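Local structure of N-acetylmuramoyl-L-alanine amidase domain-containing protein SAOUHSC_02979 (5T1Q) at residues Ser66-Ala71 against Glu214-Leu219; Thr124-Gly129 against Tyr133-Gly138. The protein probably hydrolyses amide bonds of cell-wall peptidoglycan as a secreted amidase, of which this chain is the part carrying a glucosaminidase-family and a CHAP domain. All coordinates share one frame; numbering follows the deposited sequence.

Contact 1 (Ser66-Ala71 against Glu214-Leu219); sequences SIAKDA and ERMPDL
Met-216, present as selenomethionine, reaches from an extended loop onto one side of a helix and meets Ala-68 and Lys-69 there. The helix, 58-78, belongs to the glucosaminidase-family part of the chain, which is of the lysozyme clan; the loop runs between helices 195-205 and 222-225. Starting from a CB that points toward the helix, the Met-216 side chain is extended through its first two torsions and then bends at the third (chi3 127°), which brings the selenium and the methyl group against different atoms. The selenium, standing in for sulfur, lies 3.7 Å from Lys-69 CA and 3.8 Å from Ala-68 O, a van der Waals approach to the helix backbone. The methyl, CE, sits 4.0 Å from Ala-68 CB. Methionine, long, unbranched and apolar, suits this place, since it can span the distance from the loop and lie against the backbone of the helix. Alanine suits the other side: with a single methyl at Ala-68 the loop can come close to the helix. Lys-69 offers mainly its CA and the base of its side chain, while the fully extended remainder carries the ammonium group away from this apolar patch. Phe-211, from the same loop, touches Ala-68, Met-216 and Leu-219. Leu-219 adds to the cluster further along, placing CD2 3.9 Å from Ala-68 CB.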
loop_
_atom_site.group_PDB
_atom_site.type_symbol
_atom_site.label_atom_id
_atom_site.label_comp_id
_atom_site.label_asym_id
_atom_site.label_seq_id
_atom_site.Cartn_x
_atom_site.Cartn_y
_atom_site.Cartn_z
ATOM N N SER A 66 -4.765 13.756 -13.322
ATOM C CA SER A 66 -5.926 13.165 -13.997
ATOM C C SER A 66 -7.243 13.423 -13.258
ATOM O O SER A 66 -8.302 13.306 -13.866
ATOM C CB SER A 66 -5.766 11.650 -14.164
ATOM O OG SER A 66 -5.916 10.975 -12.920
ATOM N N ILE A 67 -7.182 13.752 -11.960
ATOM C CA ILE A 67 -8.402 13.986 -11.161
ATOM C C ILE A 67 -8.420 15.245 -10.287
ATOM O O ILE A 67 -9.428 15.503 -9.628
ATOM C CB ILE A 67 -8.712 12.776 -10.241
ATOM C CG1 ILE A 67 -7.630 12.603 -9.165
ATOM C CG2 ILE A 67 -8.882 11.510 -11.068
ATOM C CD1 ILE A 67 -7.938 11.521 -8.162
ATOM N N ALA A 68 -7.341 16.032 -10.278
ATOM C CA ALA A 68 -7.294 17.238 -9.429
ATOM C C ALA A 68 -8.400 18.248 -9.764
ATOM O O ALA A 68 -8.948 18.888 -8.861
ATOM C CB ALA A 68 -5.929 17.915 -9.511
ATOM N N LYS A 69 -8.727 18.376 -11.052
ATOM C CA LYS A 69 -9.767 19.314 -11.464
ATOM C C LYS A 69 -11.137 18.875 -10.957
ATOM O O LYS A 69 -11.855 19.669 -10.362
ATOM C CB LYS A 69 -9.802 19.520 -12.984
ATOM C CG LYS A 69 -10.845 20.546 -13.397
ATOM C CD LYS A 69 -10.867 20.825 -14.887
ATOM C CE LYS A 69 -11.990 21.791 -15.203
ATOM N NZ LYS A 69 -12.167 21.977 -16.663
ATOM N N ASP A 70 -11.497 17.618 -11.202
ATOM C CA ASP A 70 -12.795 17.102 -10.757
ATOM C C ASP A 70 -12.893 17.091 -9.225
ATOM O O ASP A 70 -13.945 17.416 -8.675
ATOM C CB ASP A 70 -13.087 15.719 -11.362
ATOM C CG ASP A 70 -13.372 15.773 -12.874
ATOM O OD1 ASP A 70 -13.793 16.833 -13.384
ATOM O OD2 ASP A 70 -13.208 14.732 -13.555
ATOM N N ALA A 71 -11.794 16.755 -8.548
ATOM C CA ALA A 71 -11.760 16.755 -7.072
ATOM C C ALA A 71 -11.921 18.167 -6.514
ATOM O O ALA A 71 -12.603 18.365 -5.506
ATOM C CB ALA A 71 -10.477 16.137 -6.560
ATOM N N GLU A 214 -10.744 28.142 -3.171
ATOM C CA GLU A 214 -11.744 28.575 -4.153
ATOM C C GLU A 214 -11.247 28.481 -5.588
ATOM O O GLU A 214 -11.869 27.823 -6.423
ATOM C CB GLU A 214 -12.204 30.015 -3.854
ATOM C CG GLU A 214 -12.996 30.199 -2.554
ATOM C CD GLU A 214 -12.236 29.804 -1.285
ATOM O OE1 GLU A 214 -10.980 29.740 -1.313
ATOM O OE2 GLU A 214 -12.906 29.557 -0.252
ATOM N N ARG A 215 -10.143 29.159 -5.881
ATOM C CA ARG A 215 -9.579 29.103 -7.216
ATOM C C ARG A 215 -8.546 28.004 -7.248
ATOM O O ARG A 215 -7.716 27.882 -6.341
ATOM C CB ARG A 215 -8.970 30.439 -7.652
ATOM C CG ARG A 215 -9.966 31.604 -7.637
ATOM C CD ARG A 215 -9.670 32.640 -8.715
ATOM N NE ARG A 215 -8.268 33.068 -8.748
ATOM C CZ ARG A 215 -7.760 33.921 -9.639
ATOM N NH1 ARG A 215 -6.469 34.240 -9.584
ATOM N NH2 ARG A 215 -8.528 34.461 -10.586
HETATM N N MSE A 216 -8.618 27.182 -8.284
HETATM C CA MSE A 216 -7.674 26.111 -8.429
HETATM C C MSE A 216 -6.452 26.631 -9.127
HETATM O O MSE A 216 -6.576 27.466 -10.024
HETATM C CB MSE A 216 -8.269 25.011 -9.263
HETATM C CG MSE A 216 -7.585 23.723 -8.837
HETATM SE SE MSE A 216 -8.159 22.396 -10.122
HETATM C CE MSE A 216 -6.409 21.701 -10.698
ATOM N N PRO A 217 -5.267 26.147 -8.749
ATOM C CA PRO A 217 -4.042 26.602 -9.417
ATOM C C PRO A 217 -3.843 26.001 -10.799
ATOM O O PRO A 217 -4.644 25.176 -11.256
ATOM C CB PRO A 217 -2.918 26.110 -8.493
ATOM C CG PRO A 217 -3.543 25.963 -7.167
ATOM C CD PRO A 217 -4.978 25.597 -7.408
ATOM N N ASP A 218 -2.747 26.413 -11.429
ATOM C CA ASP A 218 -2.351 25.921 -12.733
ATOM C C ASP A 218 -1.662 24.569 -12.527
ATOM O O ASP A 218 -0.692 24.466 -11.770
ATOM C CB ASP A 218 -1.406 26.942 -13.393
ATOM C CG ASP A 218 -0.899 26.508 -14.774
ATOM O OD1 ASP A 218 -1.253 25.416 -15.264
ATOM O OD2 ASP A 218 -0.127 27.283 -15.376
ATOM N N LEU A 219 -2.187 23.532 -13.179
ATOM C CA LEU A 219 -1.602 22.190 -13.103
ATOM C C LEU A 219 -0.218 22.100 -13.762
ATOM O O LEU A 219 0.531 21.165 -13.488
ATOM C CB LEU A 219 -2.527 21.155 -13.741
ATOM C CG LEU A 219 -3.830 20.832 -13.023
ATOM C CD1 LEU A 219 -4.670 19.928 -13.907
ATOM C CD2 LEU A 219 -3.562 20.179 -11.668
#

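Contact 2 (Thr124-Gly129 against Tyr133-Gly138); sequences TLEADG and YSINAG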
loop_
_atom_site.group_PDB
_atom_site.type_symbol
_atom_site.label_atom_id
_atom_site.label_comp_id
_atom_site.label_asym_id
_atom_site.label_seq_id
_atom_site.Cartn_x
_atom_site.Cartn_y
_atom_site.Cartn_z
ATOM N N THR A 124 -9.177 -8.232 -0.419
ATOM C CA THR A 124 -8.822 -6.940 0.122
ATOM C C THR A 124 -8.158 -7.155 1.483
ATOM O O THR A 124 -8.596 -7.993 2.278
ATOM C CB THR A 124 -10.070 -6.007 0.151
ATOM O OG1 THR A 124 -9.690 -4.660 0.446
ATOM C CG2 THR A 124 -11.103 -6.477 1.144
ATOM N N LEU A 125 -7.090 -6.399 1.732
ATOM C CA LEU A 125 -6.301 -6.560 2.940
ATOM C C LEU A 125 -6.856 -5.767 4.106
ATOM O O LEU A 125 -7.251 -4.603 3.967
ATOM C CB LEU A 125 -4.856 -6.162 2.676
ATOM C CG LEU A 125 -4.179 -6.922 1.532
ATOM C CD1 LEU A 125 -2.838 -6.283 1.184
ATOM C CD2 LEU A 125 -4.026 -8.395 1.873
ATOM N N GLU A 126 -6.856 -6.408 5.261
ATOM C CA GLU A 126 -7.378 -5.836 6.472
ATOM C C GLU A 126 -6.337 -6.029 7.561
ATOM O O GLU A 126 -5.351 -6.765 7.389
ATOM C CB GLU A 126 -8.662 -6.578 6.866
ATOM C CG GLU A 126 -9.757 -6.669 5.798
ATOM C CD GLU A 126 -10.448 -5.350 5.492
ATOM O OE1 GLU A 126 -10.227 -4.348 6.208
ATOM O OE2 GLU A 126 -11.248 -5.319 4.528
ATOM N N ALA A 127 -6.563 -5.384 8.692
ATOM C CA ALA A 127 -5.653 -5.488 9.815
ATOM C C ALA A 127 -6.399 -5.369 11.141
ATOM O O ALA A 127 -7.366 -4.626 11.250
ATOM C CB ALA A 127 -4.578 -4.423 9.713
ATOM N N ASP A 128 -5.974 -6.180 12.106
ATOM C CA ASP A 128 -6.469 -6.163 13.484
ATOM C C ASP A 128 -5.185 -5.819 14.239
ATOM O O ASP A 128 -4.491 -6.695 14.766
ATOM C CB ASP A 128 -7.054 -7.530 13.873
ATOM C CG ASP A 128 -7.566 -7.582 15.311
ATOM O OD1 ASP A 128 -7.660 -6.524 15.968
ATOM O OD2 ASP A 128 -7.889 -8.697 15.783
ATOM N N GLY A 129 -4.837 -4.532 14.210
ATOM C CA GLY A 129 -3.581 -4.053 14.782
ATOM C C GLY A 129 -2.467 -4.468 13.827
ATOM O O GLY A 129 -2.413 -4.002 12.684
ATOM N N TYR A 133 -4.902 -9.876 7.582
ATOM C CA TYR A 133 -5.737 -10.895 6.982
ATOM C C TYR A 133 -6.345 -10.362 5.704
ATOM O O TYR A 133 -6.160 -9.203 5.354
ATOM C CB TYR A 133 -6.808 -11.399 7.952
ATOM C CG TYR A 133 -7.812 -10.369 8.398
ATOM C CD1 TYR A 133 -7.510 -9.488 9.428
ATOM C CD2 TYR A 133 -9.081 -10.302 7.827
ATOM C CE1 TYR A 133 -8.433 -8.553 9.870
ATOM C CE2 TYR A 133 -10.021 -9.370 8.265
ATOM C CZ TYR A 133 -9.691 -8.499 9.292
ATOM O OH TYR A 133 -10.594 -7.556 9.737
ATOM N N SER A 134 -7.052 -11.236 5.007
ATOM C CA SER A 134 -7.655 -10.912 3.741
ATOM C C SER A 134 -9.089 -11.386 3.748
ATOM O O SER A 134 -9.415 -12.364 4.409
ATOM C CB SER A 134 -6.891 -11.637 2.629
ATOM O OG SER A 134 -7.394 -11.308 1.347
ATOM N N ILE A 135 -9.946 -10.658 3.043
ATOM C CA ILE A 135 -11.341 -11.056 2.849
ATOM C C ILE A 135 -11.680 -10.841 1.387
ATOM O O ILE A 135 -11.103 -9.974 0.729
ATOM C CB ILE A 135 -12.351 -10.279 3.727
ATOM C CG1 ILE A 135 -12.331 -8.774 3.423
ATOM C CG2 ILE A 135 -12.096 -10.546 5.204
ATOM C CD1 ILE A 135 -13.449 -8.005 4.095
ATOM N N ASN A 136 -12.600 -11.654 0.886
ATOM C CA ASN A 136 -13.072 -11.558 -0.473
ATOM C C ASN A 136 -14.415 -10.820 -0.408
ATOM O O ASN A 136 -15.358 -11.310 0.214
ATOM C CB ASN A 136 -13.248 -12.962 -1.049
ATOM C CG ASN A 136 -13.587 -12.951 -2.523
ATOM O OD1 ASN A 136 -14.634 -13.435 -2.921
ATOM N ND2 ASN A 136 -12.713 -12.383 -3.334
ATOM N N ALA A 137 -14.495 -9.643 -1.026
ATOM C CA ALA A 137 -15.719 -8.846 -0.994
ATOM C C ALA A 137 -16.057 -8.190 -2.332
ATOM O O ALA A 137 -15.187 -7.997 -3.185
ATOM C CB ALA A 137 -15.608 -7.786 0.089
ATOM N N GLY A 138 -17.335 -7.840 -2.487
ATOM C CA GLY A 138 -17.830 -7.190 -3.689
ATOM C C GLY A 138 -17.564 -5.700 -3.645
ATOM O O GLY A 138 -17.847 -5.044 -2.658
HETATM O O HOH W 1 -9.719 -6.005 11.534
#
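Thr-124 and Ile-135, like Glu-126 and Tyr-133, face each other as hydrogen-bonded pairs of an antiparallel beta hairpin, so both amides and both carbonyls of each pair are satisfied. Thr-124 N gives the shorter bond of its pair, 2.8 Å to Ile-135 O. Of the second pair, Glu-126 N to Tyr-133 O is 2.9 Å, whereas Tyr-133 N, at 3.1 Å, reaches Glu-126 O from well above the carbonyl plane. Between them lies the non-hydrogen-bonded pair Leu-125 and Ser-134. On the face shared by Thr-124, Glu-126, Tyr-133 and Ile-135, the phenol ring, with chi1 at 63°, leans across the neighbouring strand. Glu-126 CB then lies 3.5 Å from the ring centroid, a CH-pi contact over one face. Beta-branched Thr-124 and Ile-135 suit a strand and pack side by side, CG2 to CG1 a tight 3.5 Å. Water 1 donates to Ala-127 O (2.7 Å); its link to Tyr-133 OH is very short. Two buried residues find polar partners outside the hairpin: Thr-124 OG1 in Arg-32 NH2, Glu-126 OE1 in Thr-191 OG1, which also bonds Ala-127 N. The hairpin thus satisfies its hydrogen-bonded pairs internally, while backbone and side-chain groups together bond surrounding segments.

After a helix (9-13) and two short strands (37-39 and 52-54), the chain enters helix 58-78, whose residues 66-71 form the early half of contact 1. It continues through helix 82-93 to strand 119-128, turns, and returns along strand 131-140, so that contact 2 closes a short local loop with three residues between its segments. Several helices later, the loop after helix 195-205 comes back to helix 58-78, and contact 1 closes a loop of 142 intervening residues. Contact 2 is therefore nested inside contact 1. The two do not touch: their centres lie about 33 Å apart and their nearest atoms about 18 Å. One joins the two strands of a hairpin; the other joins sequence-distant helix and loop.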